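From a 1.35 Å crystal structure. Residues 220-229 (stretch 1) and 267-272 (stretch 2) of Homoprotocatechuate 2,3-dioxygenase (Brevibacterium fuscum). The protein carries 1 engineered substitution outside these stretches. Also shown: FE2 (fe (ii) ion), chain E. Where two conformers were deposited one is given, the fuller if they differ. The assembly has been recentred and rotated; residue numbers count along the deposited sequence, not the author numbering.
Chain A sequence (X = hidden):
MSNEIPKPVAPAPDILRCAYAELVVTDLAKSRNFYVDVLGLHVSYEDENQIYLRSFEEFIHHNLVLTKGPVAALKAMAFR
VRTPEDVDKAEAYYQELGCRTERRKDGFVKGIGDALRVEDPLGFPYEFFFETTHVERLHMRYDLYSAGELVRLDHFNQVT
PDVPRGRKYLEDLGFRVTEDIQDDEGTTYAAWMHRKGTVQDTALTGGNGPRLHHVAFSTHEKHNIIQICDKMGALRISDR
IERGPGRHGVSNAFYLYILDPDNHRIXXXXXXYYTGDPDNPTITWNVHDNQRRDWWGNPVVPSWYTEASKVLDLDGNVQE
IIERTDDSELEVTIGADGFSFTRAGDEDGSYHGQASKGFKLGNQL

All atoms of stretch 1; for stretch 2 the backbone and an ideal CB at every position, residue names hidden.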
# COMPACT_ATOMS: atom_id res chain seq x y z
N HIS A 220 -6.26 -7.27 -4.26
CA HIS A 220 -6.75 -6.28 -3.32
C HIS A 220 -6.18 -4.91 -3.60
O HIS A 220 -6.91 -3.91 -3.62
CB HIS A 220 -6.41 -6.69 -1.88
CG HIS A 220 -7.24 -7.80 -1.35
ND1 HIS A 220 -6.68 -8.88 -0.70
CD2 HIS A 220 -8.58 -8.00 -1.37
CE1 HIS A 220 -7.65 -9.70 -0.33
NE2 HIS A 220 -8.81 -9.19 -0.73
N GLU A 221 -4.86 -4.85 -3.78
CA GLU A 221 -4.15 -3.58 -3.81
C GLU A 221 -3.15 -3.52 -4.95
O GLU A 221 -2.80 -4.52 -5.57
CB GLU A 221 -3.49 -3.29 -2.44
CG GLU A 221 -4.53 -3.17 -1.32
CD GLU A 221 -4.10 -2.49 -0.05
OE1 GLU A 221 -2.88 -2.33 0.16
OE2 GLU A 221 -4.97 -2.11 0.74
N LYS A 222 -2.73 -2.31 -5.24
CA LYS A 222 -1.81 -2.08 -6.33
C LYS A 222 -0.45 -2.77 -6.06
O LYS A 222 0.16 -3.32 -6.98
CB LYS A 222 -1.70 -0.57 -6.62
CG LYS A 222 -3.03 0.04 -7.08
CD LYS A 222 -2.98 1.53 -7.38
CE LYS A 222 -2.98 2.39 -6.14
NZ LYS A 222 -4.31 2.49 -5.46
N HIS A 223 -0.01 -2.79 -4.81
CA HIS A 223 1.29 -3.38 -4.51
C HIS A 223 1.29 -4.88 -4.79
O HIS A 223 2.34 -5.45 -5.05
CB HIS A 223 1.70 -3.12 -3.07
CG HIS A 223 0.79 -3.70 -2.05
ND1 HIS A 223 0.84 -5.02 -1.65
CD2 HIS A 223 -0.20 -3.13 -1.33
CE1 HIS A 223 -0.09 -5.23 -0.73
NE2 HIS A 223 -0.75 -4.10 -0.54
N ASN A 224 0.12 -5.52 -4.80
CA ASN A 224 0.06 -6.95 -5.12
C ASN A 224 0.43 -7.18 -6.58
O ASN A 224 1.09 -8.17 -6.91
CB ASN A 224 -1.30 -7.52 -4.79
CG ASN A 224 -1.67 -7.36 -3.35
OD1 ASN A 224 -2.53 -6.55 -2.99
ND2 ASN A 224 -1.03 -8.13 -2.50
N ILE A 225 0.01 -6.26 -7.45
CA ILE A 225 0.36 -6.33 -8.89
C ILE A 225 1.84 -6.05 -9.08
O ILE A 225 2.52 -6.75 -9.85
CB ILE A 225 -0.55 -5.40 -9.70
CG1 ILE A 225 -1.99 -5.95 -9.66
CG2 ILE A 225 -0.03 -5.26 -11.13
CD1 ILE A 225 -3.03 -5.08 -10.31
N ILE A 226 2.36 -5.04 -8.39
CA ILE A 226 3.80 -4.77 -8.42
C ILE A 226 4.61 -6.01 -8.01
O ILE A 226 5.62 -6.34 -8.64
CB ILE A 226 4.16 -3.57 -7.52
CG1 ILE A 226 3.40 -2.31 -7.96
CG2 ILE A 226 5.66 -3.33 -7.55
CD1 ILE A 226 3.49 -2.03 -9.44
N GLN A 227 4.17 -6.72 -6.98
CA GLN A 227 4.87 -7.92 -6.54
C GLN A 227 4.93 -8.99 -7.62
O GLN A 227 5.91 -9.73 -7.71
CB GLN A 227 4.26 -8.49 -5.27
CG GLN A 227 4.60 -9.92 -4.96
CD GLN A 227 6.09 -10.22 -4.71
OE1 GLN A 227 6.91 -9.34 -4.47
NE2 GLN A 227 6.40 -11.50 -4.67
N ILE A 228 3.86 -9.14 -8.40
CA ILE A 228 3.89 -10.15 -9.45
C ILE A 228 5.03 -9.82 -10.41
O ILE A 228 5.78 -10.71 -10.84
CB ILE A 228 2.53 -10.25 -10.18
CG1 ILE A 228 1.46 -10.74 -9.21
CG2 ILE A 228 2.62 -11.16 -11.39
CD1 ILE A 228 0.03 -10.62 -9.69
N CYS A 229 5.14 -8.55 -10.80
CA CYS A 229 6.26 -8.12 -11.63
C CYS A 229 7.61 -8.41 -10.99
O CYS A 229 8.50 -8.98 -11.63
CB CYS A 229 6.15 -6.61 -11.91
SG CYS A 229 4.68 -6.10 -12.79
N UNK A 267 -4.60 -10.94 -17.45
CA UNK A 267 -4.54 -9.60 -16.87
C UNK A 267 -4.69 -9.73 -15.36
O UNK A 267 -5.52 -10.52 -14.86
CB UNK A 267 -5.62 -8.69 -17.45
N UNK A 268 -3.94 -8.90 -14.64
CA UNK A 268 -4.14 -8.68 -13.22
C UNK A 268 -4.64 -7.25 -13.06
O UNK A 268 -4.18 -6.37 -13.75
CB UNK A 268 -2.86 -8.93 -12.42
N UNK A 269 -5.64 -7.04 -12.21
CA UNK A 269 -6.52 -5.90 -12.28
C UNK A 269 -6.97 -5.49 -10.89
O UNK A 269 -7.25 -6.35 -10.04
CB UNK A 269 -7.73 -6.21 -13.17
N UNK A 270 -7.07 -4.20 -10.61
CA UNK A 270 -7.69 -3.80 -9.33
C UNK A 270 -8.26 -2.40 -9.40
O UNK A 270 -7.74 -1.55 -10.12
CB UNK A 270 -6.67 -3.88 -8.19
N UNK A 271 -9.33 -2.18 -8.63
CA UNK A 271 -9.81 -0.84 -8.26
C UNK A 271 -10.47 -0.06 -9.40
O UNK A 271 -10.31 1.14 -9.53
CB UNK A 271 -8.64 -0.02 -7.72
N UNK A 272 -11.28 -0.77 -10.18
CA UNK A 272 -12.30 -0.09 -10.98
C UNK A 272 -13.48 0.33 -10.09
O UNK A 272 -13.39 0.27 -8.86
CB UNK A 272 -12.78 -1.00 -12.12
FE FE2 E . -9.16 -6.45 -19.42

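Position 267 lies on an extended backbone, and nothing of stretch 1 comes within 5.5 Å of its ideal CB, so the helix places no demand on it. The iron does: it sits a few ångströms beyond that CB, within reach of a side chain carrying a metal ligand, for which aspartate, glutamate or histidine would be candidates. The deposited residue is Glu 267. With chi1 and chi2 both t, it extends to bind the metal through OE1, 2.1 Å from FE, while OE2 accepts a weak hydrogen bond of 2.9 Å from the O atom of water 1, itself an iron ligand.

At position 268 the strand turns its CA-to-CB bond toward the helix, which runs nearly antiparallel to it at 158°. The ideal CB is 4.2 Å from Ile 225 CG1 and 4.3 Å from Ile 228 CD1, an entirely hydrocarbon setting one helical turn long. Valine, leucine, isoleucine or methionine would suit it, and the extended backbone is congenial to beta-branching. Ile 268 is found here. Its CG2 packs 3.5 Å from Ile 225 CG1 and 3.8 Å from Ile 228 CD1, so a single methyl touches both helix residues.

Position 269 points away, as strand alternation requires, and stretch 1 says little about its side chain; many residues could be accommodated. Tyr 269 meets the helix mainly through its backbone, with N 3.8 Å from Ile 225 CD1. Its OH donates a 2.7 Å hydrogen bond to OD2 of the residue at 272.

Position 270 faces stretch 1 again, where the surroundings are mixed: its ideal CB is 4.4 Å from Ile 225 CD1 but 4.6 Å from His 220 O. A small or beta-branched residue fits, whether valine, alanine, serine or threonine. Thr 270 matches both characters. Its CG2 lies 4.0 Å from Ile 225 CD1 and 4.1 Å from Lys 222 CG, while OG1 comes to 3.3 Å from His 220 O.

At position 271 phi and psi are both positive (72/42), a conformation that favours glycine or asparagine but is open to other residues. CB points toward stretch 1, 5.5 Å from Lys 222 NZ, and His 220 O is a possible acceptor farther along. Glutamate or aspartate could answer the ammonium; an amide could serve both groups. Gln 271 does so: OE1 accepts a 2.9 Å hydrogen bond from Lys 222 NZ, and NE2 donates one of 3.1 Å to His 220 O.

Position 272 is out of reach of stretch 1, which leaves its identity open. Asp 272 supplies the OD2 acceptor for Tyr 269.

Stretch 2 (267-272) EIYTQD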
# COMPACT_ATOMS: atom_id res chain seq x y z
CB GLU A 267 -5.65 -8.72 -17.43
CG GLU A 267 -5.56 -7.27 -17.00
CD GLU A 267 -6.66 -6.40 -17.54
OE1 GLU A 267 -7.56 -6.92 -18.22
OE2 GLU A 267 -6.63 -5.17 -17.26
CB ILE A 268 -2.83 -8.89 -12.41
CG1 ILE A 268 -1.96 -10.06 -12.95
CG2 ILE A 268 -3.22 -9.02 -10.94
CD1 ILE A 268 -2.61 -11.40 -12.82
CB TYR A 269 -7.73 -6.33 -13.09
CG TYR A 269 -8.83 -5.38 -13.45
CD1 TYR A 269 -8.78 -4.66 -14.64
CD2 TYR A 269 -9.96 -5.29 -12.67
CE1 TYR A 269 -9.86 -3.89 -15.03
CE2 TYR A 269 -11.03 -4.51 -13.05
CZ TYR A 269 -10.98 -3.81 -14.25
OH TYR A 269 -12.05 -3.07 -14.68
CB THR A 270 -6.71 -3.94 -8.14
OG1 THR A 270 -7.43 -3.83 -6.90
CG2 THR A 270 -5.59 -2.90 -8.18
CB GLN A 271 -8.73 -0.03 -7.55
CG GLN A 271 -8.46 -0.63 -6.18
CD GLN A 271 -7.16 -0.17 -5.55
OE1 GLN A 271 -6.74 0.96 -5.74
NE2 GLN A 271 -6.54 -1.05 -4.79
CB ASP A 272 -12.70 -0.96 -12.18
CG ASP A 272 -13.49 -2.21 -11.81
OD1 ASP A 272 -13.55 -2.57 -10.62
OD2 ASP A 272 -14.00 -2.86 -12.76
O HOH W 1 -9.26 -4.64 -18.24
O HOH W 2 -10.89 -5.93 -20.61
O HOH W 3 -8.01 -5.16 -20.80
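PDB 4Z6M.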